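Local coordinates for protein restriction endonuclease (Mycobacterium sp., PDB 4F0Q) that probably recognises methylated cytosine in DNA and cleaves the modified DNA as a tetrameric, modification-dependent restriction endonuclease, at residues Leu134-His142 against Ala181-His189; Phe300-Val311 against Leu414-Val422. All coordinates share one frame; numbering follows the deposited sequence.

Contact 1. Residues Leu134-His142 against Ala181-His189; sequences LLLEAARLH and AAIIERLEH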
loop_
_atom_site.group_PDB
_atom_site.type_symbol
_atom_site.label_atom_id
_atom_site.label_comp_id
_atom_site.label_asym_id
_atom_site.label_seq_id
_atom_site.Cartn_x
_atom_site.Cartn_y
_atom_site.Cartn_z
ATOM N N LEU A 134 -19.916 -30.754 10.041
ATOM C CA LEU A 134 -18.582 -31.107 10.522
ATOM C C LEU A 134 -17.642 -29.905 10.469
ATOM O O LEU A 134 -16.832 -29.695 11.375
ATOM C CB LEU A 134 -18.001 -32.262 9.704
ATOM C CG LEU A 134 -18.689 -33.622 9.833
ATOM C CD1 LEU A 134 -18.069 -34.624 8.873
ATOM C CD2 LEU A 134 -18.611 -34.130 11.264
ATOM N N LEU A 135 -17.758 -29.116 9.405
ATOM C CA LEU A 135 -16.917 -27.938 9.223
ATOM C C LEU A 135 -17.224 -26.847 10.245
ATOM O O LEU A 135 -16.326 -26.133 10.682
ATOM C CB LEU A 135 -17.052 -27.386 7.802
ATOM C CG LEU A 135 -16.512 -28.255 6.664
ATOM C CD1 LEU A 135 -16.602 -27.511 5.339
ATOM C CD2 LEU A 135 -15.083 -28.690 6.943
ATOM N N LEU A 136 -18.495 -26.714 10.616
ATOM C CA LEU A 136 -18.896 -25.747 11.635
ATOM C C LEU A 136 -18.454 -26.209 13.020
ATOM O O LEU A 136 -17.898 -25.428 13.806
ATOM C CB LEU A 136 -20.411 -25.528 11.604
ATOM C CG LEU A 136 -20.959 -24.703 10.436
ATOM C CD1 LEU A 136 -22.476 -24.787 10.376
ATOM C CD2 LEU A 136 -20.511 -23.256 10.550
ATOM N N GLU A 137 -18.698 -27.486 13.308
ATOM C CA GLU A 137 -18.286 -28.083 14.575
ATOM C C GLU A 137 -16.774 -27.998 14.759
ATOM O O GLU A 137 -16.283 -27.861 15.879
ATOM C CB GLU A 137 -18.753 -29.536 14.666
ATOM C CG GLU A 137 -20.248 -29.691 14.898
ATOM C CD GLU A 137 -20.700 -31.138 14.869
ATOM O OE1 GLU A 137 -19.950 -31.987 14.342
ATOM O OE2 GLU A 137 -21.805 -31.428 15.377
ATOM N N ALA A 138 -16.042 -28.074 13.651
ATOM C CA ALA A 138 -14.595 -27.898 13.685
ATOM C C ALA A 138 -14.238 -26.425 13.849
ATOM O O ALA A 138 -13.302 -26.084 14.567
ATOM C CB ALA A 138 -13.962 -28.459 12.425
ATOM N N ALA A 139 -14.995 -25.559 13.180
ATOM C CA ALA A 139 -14.754 -24.120 13.217
ATOM C C ALA A 139 -14.888 -23.580 14.633
ATOM O O ALA A 139 -14.196 -22.636 15.015
ATOM C CB ALA A 139 -15.711 -23.397 12.283
ATOM N N ARG A 140 -15.785 -24.187 15.403
ATOM C CA ARG A 140 -15.946 -23.835 16.811
ATOM C C ARG A 140 -14.643 -24.016 17.595
ATOM O O ARG A 140 -14.345 -23.245 18.508
ATOM C CB ARG A 140 -17.067 -24.673 17.434
ATOM C CG ARG A 140 -17.163 -24.590 18.950
ATOM C CD ARG A 140 -17.464 -23.178 19.429
ATOM N NE ARG A 140 -17.515 -23.114 20.886
ATOM C CZ ARG A 140 -16.465 -22.871 21.662
ATOM N NH1 ARG A 140 -15.272 -22.655 21.124
ATOM N NH2 ARG A 140 -16.607 -22.837 22.980
ATOM N N LEU A 141 -13.862 -25.026 17.223
ATOM C CA LEU A 141 -12.647 -25.366 17.960
ATOM C C LEU A 141 -11.375 -24.772 17.353
ATOM O O LEU A 141 -10.380 -24.580 18.051
ATOM C CB LEU A 141 -12.513 -26.884 18.093
ATOM C CG LEU A 141 -13.577 -27.566 18.954
ATOM C CD1 LEU A 141 -13.379 -29.072 18.961
ATOM C CD2 LEU A 141 -13.551 -27.011 20.370
ATOM N N HIS A 142 -11.410 -24.482 16.057
ATOM C CA HIS A 142 -10.278 -23.850 15.389
ATOM C C HIS A 142 -10.205 -22.372 15.754
ATOM O O HIS A 142 -9.207 -21.701 15.490
ATOM C CB HIS A 142 -10.368 -24.032 13.873
ATOM C CG HIS A 142 -9.947 -25.390 13.406
ATOM N ND1 HIS A 142 -8.834 -25.594 12.621
ATOM C CD2 HIS A 142 -10.484 -26.614 13.622
ATOM C CE1 HIS A 142 -8.706 -26.885 12.367
ATOM N NE2 HIS A 142 -9.695 -27.525 12.964
ATOM N N ALA A 181 -1.739 -30.406 6.541
ATOM C CA ALA A 181 -2.751 -30.207 7.571
ATOM C C ALA A 181 -3.120 -28.730 7.622
ATOM O O ALA A 181 -2.250 -27.865 7.535
ATOM C CB ALA A 181 -2.232 -30.676 8.922
ATOM N N ALA A 182 -4.409 -28.441 7.764
ATOM C CA ALA A 182 -4.880 -27.062 7.683
ATOM C C ALA A 182 -5.674 -26.608 8.905
ATOM O O ALA A 182 -6.329 -27.407 9.576
ATOM C CB ALA A 182 -5.700 -26.861 6.413
ATOM N N ILE A 183 -5.602 -25.309 9.182
ATOM C CA ILE A 183 -6.419 -24.681 10.211
ATOM C C ILE A 183 -7.498 -23.850 9.529
ATOM O O ILE A 183 -7.221 -23.148 8.558
ATOM C CB ILE A 183 -5.581 -23.741 11.098
ATOM C CG1 ILE A 183 -4.353 -24.468 11.645
ATOM C CG2 ILE A 183 -6.422 -23.176 12.233
ATOM C CD1 ILE A 183 -3.483 -23.603 12.526
ATOM N N ILE A 184 -8.725 -23.932 10.029
ATOM C CA ILE A 184 -9.790 -23.081 9.519
ATOM C C ILE A 184 -9.529 -21.640 9.941
ATOM O O ILE A 184 -9.832 -21.245 11.068
ATOM C CB ILE A 184 -11.177 -23.530 10.021
ATOM C CG1 ILE A 184 -11.460 -24.966 9.581
ATOM C CG2 ILE A 184 -12.261 -22.596 9.501
ATOM C CD1 ILE A 184 -12.832 -25.464 9.970
ATOM N N GLU A 185 -8.950 -20.862 9.033
ATOM C CA GLU A 185 -8.636 -19.469 9.319
ATOM C C GLU A 185 -9.887 -18.606 9.234
ATOM O O GLU A 185 -10.071 -17.683 10.030
ATOM C CB GLU A 185 -7.564 -18.942 8.366
ATOM C CG GLU A 185 -7.135 -17.515 8.663
ATOM C CD GLU A 185 -6.100 -17.001 7.684
ATOM O OE1 GLU A 185 -6.008 -17.553 6.567
ATOM O OE2 GLU A 185 -5.373 -16.048 8.036
ATOM N N ARG A 186 -10.748 -18.906 8.269
ATOM C CA ARG A 186 -12.001 -18.170 8.143
ATOM C C ARG A 186 -13.126 -19.055 7.611
ATOM O O ARG A 186 -12.887 -19.979 6.840
ATOM C CB ARG A 186 -11.815 -16.934 7.256
ATOM C CG ARG A 186 -12.953 -15.928 7.341
ATOM C CD ARG A 186 -12.581 -14.598 6.701
ATOM N NE ARG A 186 -12.335 -14.722 5.268
ATOM C CZ ARG A 186 -12.127 -13.690 4.456
ATOM N NH1 ARG A 186 -12.140 -12.454 4.934
ATOM N NH2 ARG A 186 -11.911 -13.894 3.162
ATOM N N LEU A 187 -14.349 -18.778 8.048
ATOM C CA LEU A 187 -15.523 -19.491 7.557
ATOM C C LEU A 187 -16.655 -18.494 7.349
ATOM O O LEU A 187 -17.140 -17.890 8.303
ATOM C CB LEU A 187 -15.945 -20.588 8.540
ATOM C CG LEU A 187 -16.979 -21.618 8.067
ATOM C CD1 LEU A 187 -16.751 -22.953 8.758
ATOM C CD2 LEU A 187 -18.407 -21.142 8.308
ATOM N N GLU A 188 -17.076 -18.327 6.100
ATOM C CA GLU A 188 -18.084 -17.325 5.775
ATOM C C GLU A 188 -19.220 -17.855 4.904
ATOM O O GLU A 188 -19.111 -18.918 4.293
ATOM C CB GLU A 188 -17.431 -16.108 5.113
ATOM C CG GLU A 188 -16.492 -16.450 3.972
ATOM C CD GLU A 188 -15.659 -15.263 3.530
ATOM O OE1 GLU A 188 -14.687 -15.467 2.772
ATOM O OE2 GLU A 188 -15.974 -14.127 3.942
ATOM N N HIS A 189 -20.313 -17.099 4.866
ATOM C CA HIS A 189 -21.469 -17.434 4.047
ATOM C C HIS A 189 -21.214 -17.036 2.599
ATOM O O HIS A 189 -20.553 -16.034 2.332
ATOM C CB HIS A 189 -22.712 -16.717 4.583
ATOM C CG HIS A 189 -23.925 -16.867 3.717
ATOM N ND1 HIS A 189 -24.311 -15.908 2.804
ATOM C CD2 HIS A 189 -24.844 -17.857 3.631
ATOM C CE1 HIS A 189 -25.411 -16.304 2.190
ATOM N NE2 HIS A 189 -25.756 -17.484 2.673
HETATM O O HOH W 1 -12.675 -20.997 12.598
#

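Contact 2. Residues Phe300-Val311 against Leu414-Val422; sequences FELLASRVAAEV and LAATVRRMV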
loop_
_atom_site.group_PDB
_atom_site.type_symbol
_atom_site.label_atom_id
_atom_site.label_comp_id
_atom_site.label_asym_id
_atom_site.label_seq_id
_atom_site.Cartn_x
_atom_site.Cartn_y
_atom_site.Cartn_z
ATOM N N PHE A 300 -14.032 -1.321 -21.682
ATOM C CA PHE A 300 -13.096 -2.282 -21.120
ATOM C C PHE A 300 -12.398 -1.687 -19.907
ATOM O O PHE A 300 -11.994 -2.413 -19.006
ATOM C CB PHE A 300 -12.065 -2.722 -22.160
ATOM C CG PHE A 300 -11.080 -3.730 -21.641
ATOM C CD1 PHE A 300 -11.442 -5.060 -21.501
ATOM C CD2 PHE A 300 -9.795 -3.349 -21.291
ATOM C CE1 PHE A 300 -10.539 -5.993 -21.020
ATOM C CE2 PHE A 300 -8.888 -4.276 -20.810
ATOM C CZ PHE A 300 -9.261 -5.600 -20.675
ATOM N N GLU A 301 -12.253 -0.365 -19.890
ATOM C CA GLU A 301 -11.706 0.312 -18.718
ATOM C C GLU A 301 -12.654 0.192 -17.521
ATOM O O GLU A 301 -12.218 -0.071 -16.397
ATOM C CB GLU A 301 -11.402 1.782 -19.026
ATOM C CG GLU A 301 -10.281 1.983 -20.034
ATOM C CD GLU A 301 -10.045 3.443 -20.369
ATOM O OE1 GLU A 301 -10.878 4.288 -19.980
ATOM O OE2 GLU A 301 -9.022 3.747 -21.020
ATOM N N LEU A 302 -13.947 0.377 -17.769
ATOM C CA LEU A 302 -14.957 0.227 -16.719
ATOM C C LEU A 302 -15.004 -1.212 -16.206
ATOM O O LEU A 302 -15.002 -1.461 -14.987
ATOM C CB LEU A 302 -16.334 0.647 -17.236
ATOM C CG LEU A 302 -17.480 0.593 -16.223
ATOM C CD1 LEU A 302 -17.187 1.497 -15.035
ATOM C CD2 LEU A 302 -18.798 0.974 -16.877
ATOM N N LEU A 303 -15.046 -2.154 -17.147
ATOM C CA LEU A 303 -15.015 -3.572 -16.806
ATOM C C LEU A 303 -13.783 -3.897 -15.972
ATOM O O LEU A 303 -13.860 -4.657 -15.013
ATOM C CB LEU A 303 -15.026 -4.440 -18.065
ATOM C CG LEU A 303 -14.867 -5.939 -17.796
ATOM C CD1 LEU A 303 -16.078 -6.490 -17.060
ATOM C CD2 LEU A 303 -14.613 -6.713 -19.078
ATOM N N ALA A 304 -12.650 -3.309 -16.339
ATOM C CA ALA A 304 -11.400 -3.539 -15.626
ATOM C C ALA A 304 -11.445 -2.943 -14.227
ATOM O O ALA A 304 -10.842 -3.482 -13.304
ATOM C CB ALA A 304 -10.230 -2.972 -16.404
ATOM N N SER A 305 -12.150 -1.826 -14.074
ATOM C CA SER A 305 -12.324 -1.227 -12.754
ATOM C C SER A 305 -13.150 -2.149 -11.859
ATOM O O SER A 305 -12.790 -2.399 -10.701
ATOM C CB SER A 305 -12.982 0.150 -12.859
ATOM O OG SER A 305 -14.286 0.057 -13.403
ATOM N N ARG A 306 -14.251 -2.663 -12.402
ATOM C CA ARG A 306 -15.096 -3.584 -11.642
ATOM C C ARG A 306 -14.359 -4.874 -11.275
ATOM O O ARG A 306 -14.449 -5.356 -10.141
ATOM C CB ARG A 306 -16.380 -3.902 -12.413
ATOM C CG ARG A 306 -17.306 -2.708 -12.578
ATOM C CD ARG A 306 -18.611 -3.104 -13.241
ATOM N NE ARG A 306 -19.520 -1.968 -13.375
ATOM C CZ ARG A 306 -20.734 -2.041 -13.911
ATOM N NH1 ARG A 306 -21.192 -3.200 -14.366
ATOM N NH2 ARG A 306 -21.490 -0.956 -13.992
ATOM N N VAL A 307 -13.628 -5.420 -12.241
ATOM C CA VAL A 307 -12.848 -6.637 -12.044
ATOM C C VAL A 307 -11.762 -6.425 -10.995
ATOM O O VAL A 307 -11.526 -7.288 -10.154
ATOM C CB VAL A 307 -12.214 -7.123 -13.368
ATOM C CG1 VAL A 307 -11.143 -8.176 -13.107
ATOM C CG2 VAL A 307 -13.283 -7.668 -14.297
ATOM N N ALA A 308 -11.112 -5.266 -11.046
ATOM C CA ALA A 308 -10.103 -4.913 -10.056
ATOM C C ALA A 308 -10.730 -4.855 -8.671
ATOM O O ALA A 308 -10.182 -5.399 -7.710
ATOM C CB ALA A 308 -9.456 -3.584 -10.404
ATOM N N ALA A 309 -11.884 -4.198 -8.580
ATOM C CA ALA A 309 -12.623 -4.119 -7.322
ATOM C C ALA A 309 -12.923 -5.510 -6.766
ATOM O O ALA A 309 -12.738 -5.771 -5.573
ATOM C CB ALA A 309 -13.912 -3.337 -7.514
ATOM N N GLU A 310 -13.372 -6.405 -7.642
ATOM C CA GLU A 310 -13.694 -7.773 -7.246
ATOM C C GLU A 310 -12.461 -8.532 -6.749
ATOM O O GLU A 310 -12.502 -9.199 -5.711
ATOM C CB GLU A 310 -14.349 -8.527 -8.407
ATOM C CG GLU A 310 -14.750 -9.955 -8.076
ATOM C CD GLU A 310 -15.869 -10.033 -7.053
ATOM O OE1 GLU A 310 -16.658 -9.069 -6.952
ATOM O OE2 GLU A 310 -15.958 -11.060 -6.345
ATOM N N VAL A 311 -11.370 -8.422 -7.499
ATOM C CA VAL A 311 -10.114 -9.079 -7.155
ATOM C C VAL A 311 -9.604 -8.599 -5.801
ATOM O O VAL A 311 -9.142 -9.395 -4.985
ATOM C CB VAL A 311 -9.037 -8.838 -8.237
ATOM C CG1 VAL A 311 -7.667 -9.271 -7.748
ATOM C CG2 VAL A 311 -9.399 -9.573 -9.520
ATOM N N LEU A 414 -8.564 -12.513 -15.339
ATOM C CA LEU A 414 -9.662 -11.700 -15.852
ATOM C C LEU A 414 -10.864 -12.559 -16.224
ATOM O O LEU A 414 -11.995 -12.237 -15.871
ATOM C CB LEU A 414 -9.211 -10.888 -17.068
ATOM C CG LEU A 414 -10.315 -10.161 -17.840
ATOM C CD1 LEU A 414 -10.936 -9.059 -16.996
ATOM C CD2 LEU A 414 -9.780 -9.602 -19.149
ATOM N N ALA A 415 -10.611 -13.652 -16.938
ATOM C CA ALA A 415 -11.676 -14.550 -17.372
ATOM C C ALA A 415 -12.383 -15.198 -16.186
ATOM O O ALA A 415 -13.614 -15.231 -16.131
ATOM C CB ALA A 415 -11.121 -15.614 -18.305
ATOM N N ALA A 416 -11.597 -15.708 -15.242
ATOM C CA ALA A 416 -12.146 -16.347 -14.049
ATOM C C ALA A 416 -12.981 -15.368 -13.226
ATOM O O ALA A 416 -14.101 -15.684 -12.807
ATOM C CB ALA A 416 -11.027 -16.936 -13.202
ATOM N N THR A 417 -12.428 -14.179 -13.007
ATOM C CA THR A 417 -13.102 -13.145 -12.232
ATOM C C THR A 417 -14.407 -12.725 -12.894
ATOM O O THR A 417 -15.442 -12.639 -12.239
ATOM C CB THR A 417 -12.213 -11.902 -12.050
ATOM O OG1 THR A 417 -10.951 -12.289 -11.490
ATOM C CG2 THR A 417 -12.885 -10.892 -11.133
ATOM N N VAL A 418 -14.350 -12.468 -14.198
ATOM C CA VAL A 418 -15.528 -12.069 -14.961
ATOM C C VAL A 418 -16.607 -13.149 -14.921
ATOM O O VAL A 418 -17.787 -12.850 -14.729
ATOM C CB VAL A 418 -15.164 -11.728 -16.426
ATOM C CG1 VAL A 418 -16.393 -11.769 -17.316
ATOM C CG2 VAL A 418 -14.494 -10.363 -16.501
ATOM N N ARG A 419 -16.197 -14.402 -15.086
ATOM C CA ARG A 419 -17.129 -15.523 -15.006
ATOM C C ARG A 419 -17.794 -15.605 -13.634
ATOM O O ARG A 419 -19.005 -15.824 -13.534
ATOM C CB ARG A 419 -16.424 -16.839 -15.341
ATOM C CG ARG A 419 -16.306 -17.113 -16.830
ATOM C CD ARG A 419 -15.448 -18.335 -17.102
ATOM N NE ARG A 419 -15.758 -19.435 -16.194
ATOM C CZ ARG A 419 -16.721 -20.326 -16.397
ATOM N NH1 ARG A 419 -17.478 -20.250 -17.483
ATOM N NH2 ARG A 419 -16.929 -21.292 -15.513
ATOM N N ARG A 420 -17.001 -15.423 -12.581
ATOM C CA ARG A 420 -17.535 -15.425 -11.220
ATOM C C ARG A 420 -18.555 -14.302 -11.021
ATOM O O ARG A 420 -19.646 -14.531 -10.497
ATOM C CB ARG A 420 -16.404 -15.291 -10.198
ATOM C CG ARG A 420 -16.831 -15.553 -8.761
ATOM C CD ARG A 420 -15.737 -15.179 -7.767
ATOM N NE ARG A 420 -14.436 -15.727 -8.142
ATOM C CZ ARG A 420 -13.410 -14.993 -8.561
ATOM N NH1 ARG A 420 -13.528 -13.676 -8.652
ATOM N NH2 ARG A 420 -12.263 -15.575 -8.885
ATOM N N MET A 421 -18.189 -13.096 -11.446
ATOM C CA MET A 421 -19.054 -11.923 -11.340
ATOM C C MET A 421 -20.382 -12.143 -12.053
ATOM O O MET A 421 -21.454 -11.891 -11.500
ATOM C CB MET A 421 -18.362 -10.698 -11.943
ATOM C CG MET A 421 -17.147 -10.209 -11.170
ATOM S SD MET A 421 -16.119 -9.083 -12.139
ATOM C CE MET A 421 -17.302 -7.808 -12.566
ATOM N N VAL A 422 -20.294 -12.614 -13.291
ATOM C CA VAL A 422 -21.467 -12.837 -14.122
ATOM C C VAL A 422 -22.371 -13.926 -13.545
ATOM O O VAL A 422 -23.592 -13.767 -13.496
ATOM C CB VAL A 422 -21.056 -13.182 -15.568
ATOM C CG1 VAL A 422 -22.213 -13.779 -16.331
ATOM C CG2 VAL A 422 -20.536 -11.940 -16.273
#

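Contact 1. Residues Leu134-His142 against Ala181-His189
Ile184 CG1 (chi1 -59°) and His142 CG (chi1 -78°) are each anti to their own carbonyl carbon and beside the backbone N. This sets the isoleucine branch over one face of the imidazole in a CH-pi contact, with Ile184 CG1 4.2 Å from the centroid of the His142 ring. The pair closes one end of a helix-on-sheet packing in the N-terminal domain of the PUA clan, where helix 130-142 lies across strand 175-193 with the axes of the two segments nearly perpendicular, at 86°. The rim of the ring is used too: Ile183 CG2 comes up near its plane, 3.4 Å from His142 ND1, while His142 NE2 is hydrogen-bonded to the carbonyl of Pro154. A histidine suits this buried helix end, since it offers a flat apolar face to the strand and a polar edge to a backbone group.

Further along the helix, small residues let the strand come close. Ile184 CD1 rests on the helix, 4.0 Å from Ala138 CB, and also touches the carbonyl oxygen of Leu135. Leu187 packs beside it, with CD1 3.7 Å from Ala139 CB; its side chain crosses that of Leu136 at about a right angle, CD2 against CD2. On the neighbouring strand 200-210, Leu204, Leu206 and Leu208 extend the apolar surface, touching Leu136, Leu187 and Ile184. Opposite Asp207 the strand has a classic beta bulge at Glu185 and Arg186, consistent with Ile184 and Leu187, three apart, both pointing at the helix. Polar backbone is bridged as well: one water donates to both segments, at 3.3 Å to Ala139 O and 3.2 Å to Ile184 O.

Contact 2. Residues Phe300-Val311 against Leu414-Val422
Val307 is the knob of a knobs-into-holes contact, its side chain seated among Leu414, Thr417, Val418 and Met421, where helices 297-314 and 411-425 of the PDDEXK nuclease domain pack nearly perpendicular (86°) with segment axes 9.9 Å apart. Its two methyls divide the work. CG2 meets Val418 CG2 at 3.7 Å and Met421 SD at 3.8 Å, whereas CG1 lies 3.8 Å from Thr417 CG2. A beta-branched valine suits the hole because it fills it with a short, stiff side chain.

Around the knob, the side chains of Glu310 and Thr417 run antiparallel alongside one another, Glu310 CG coming 3.7 Å from Thr417 CG2. The glutamate therefore spends its aliphatic part on packing, and a bend at chi2 (67°) turns its carboxylate aside to a salt bridge with Arg313; Arg420 lies near but beyond salt-bridge range. Thr417 is similarly two-sided: its methyl packs against Val307 and Glu310, while its hydroxyl is hydrogen-bonded to the carbonyl of Thr413, one turn back, which satisfies a buried polar group within its own helix. Flexible Met421 bends at chi3 so that its CE reaches Arg306 CB, 4.0 Å away, and the guanidinium of that arginine runs off to Ser436 and Glu440.

The outer shell comes from helix 430-440, whose Leu433 touches both Leu303 and Arg306 while Leu430 covers Val418, and from Leu254 of the second subunit, which packs on Arg306 and Met421. At the other end, the side chain of Phe300 is about 7 Å from the bound magnesium ion, so this end of helix 297-314 lies near the metal site formed with Asp334, Gln355 and Ala356. There Leu414 CD2 approaches the edge of the Phe300 ring, 4.1 Å from CE1.

Both contacts are buried and cross nearly at right angles, yet they lie in different domains of the chain and share no element: contact 1 sets a helix on a strand in the N-terminal domain, contact 2 joins two helices of the nuclease. Their centres lie 29 Å apart and their nearest atoms about 10 Å, without touching. No hydrogen bond joins the two helices of contact 2, which interlocks aliphatic groups, a sulfur and an aromatic edge, while the charged ends of Glu310 and Arg306 find partners outside the two segments; contact 1 adds a bridging water and an imidazole face. Both reach the second subunit: the strand of contact 1 by backbone hydrogen bonds, contact 2 by side-chain packing.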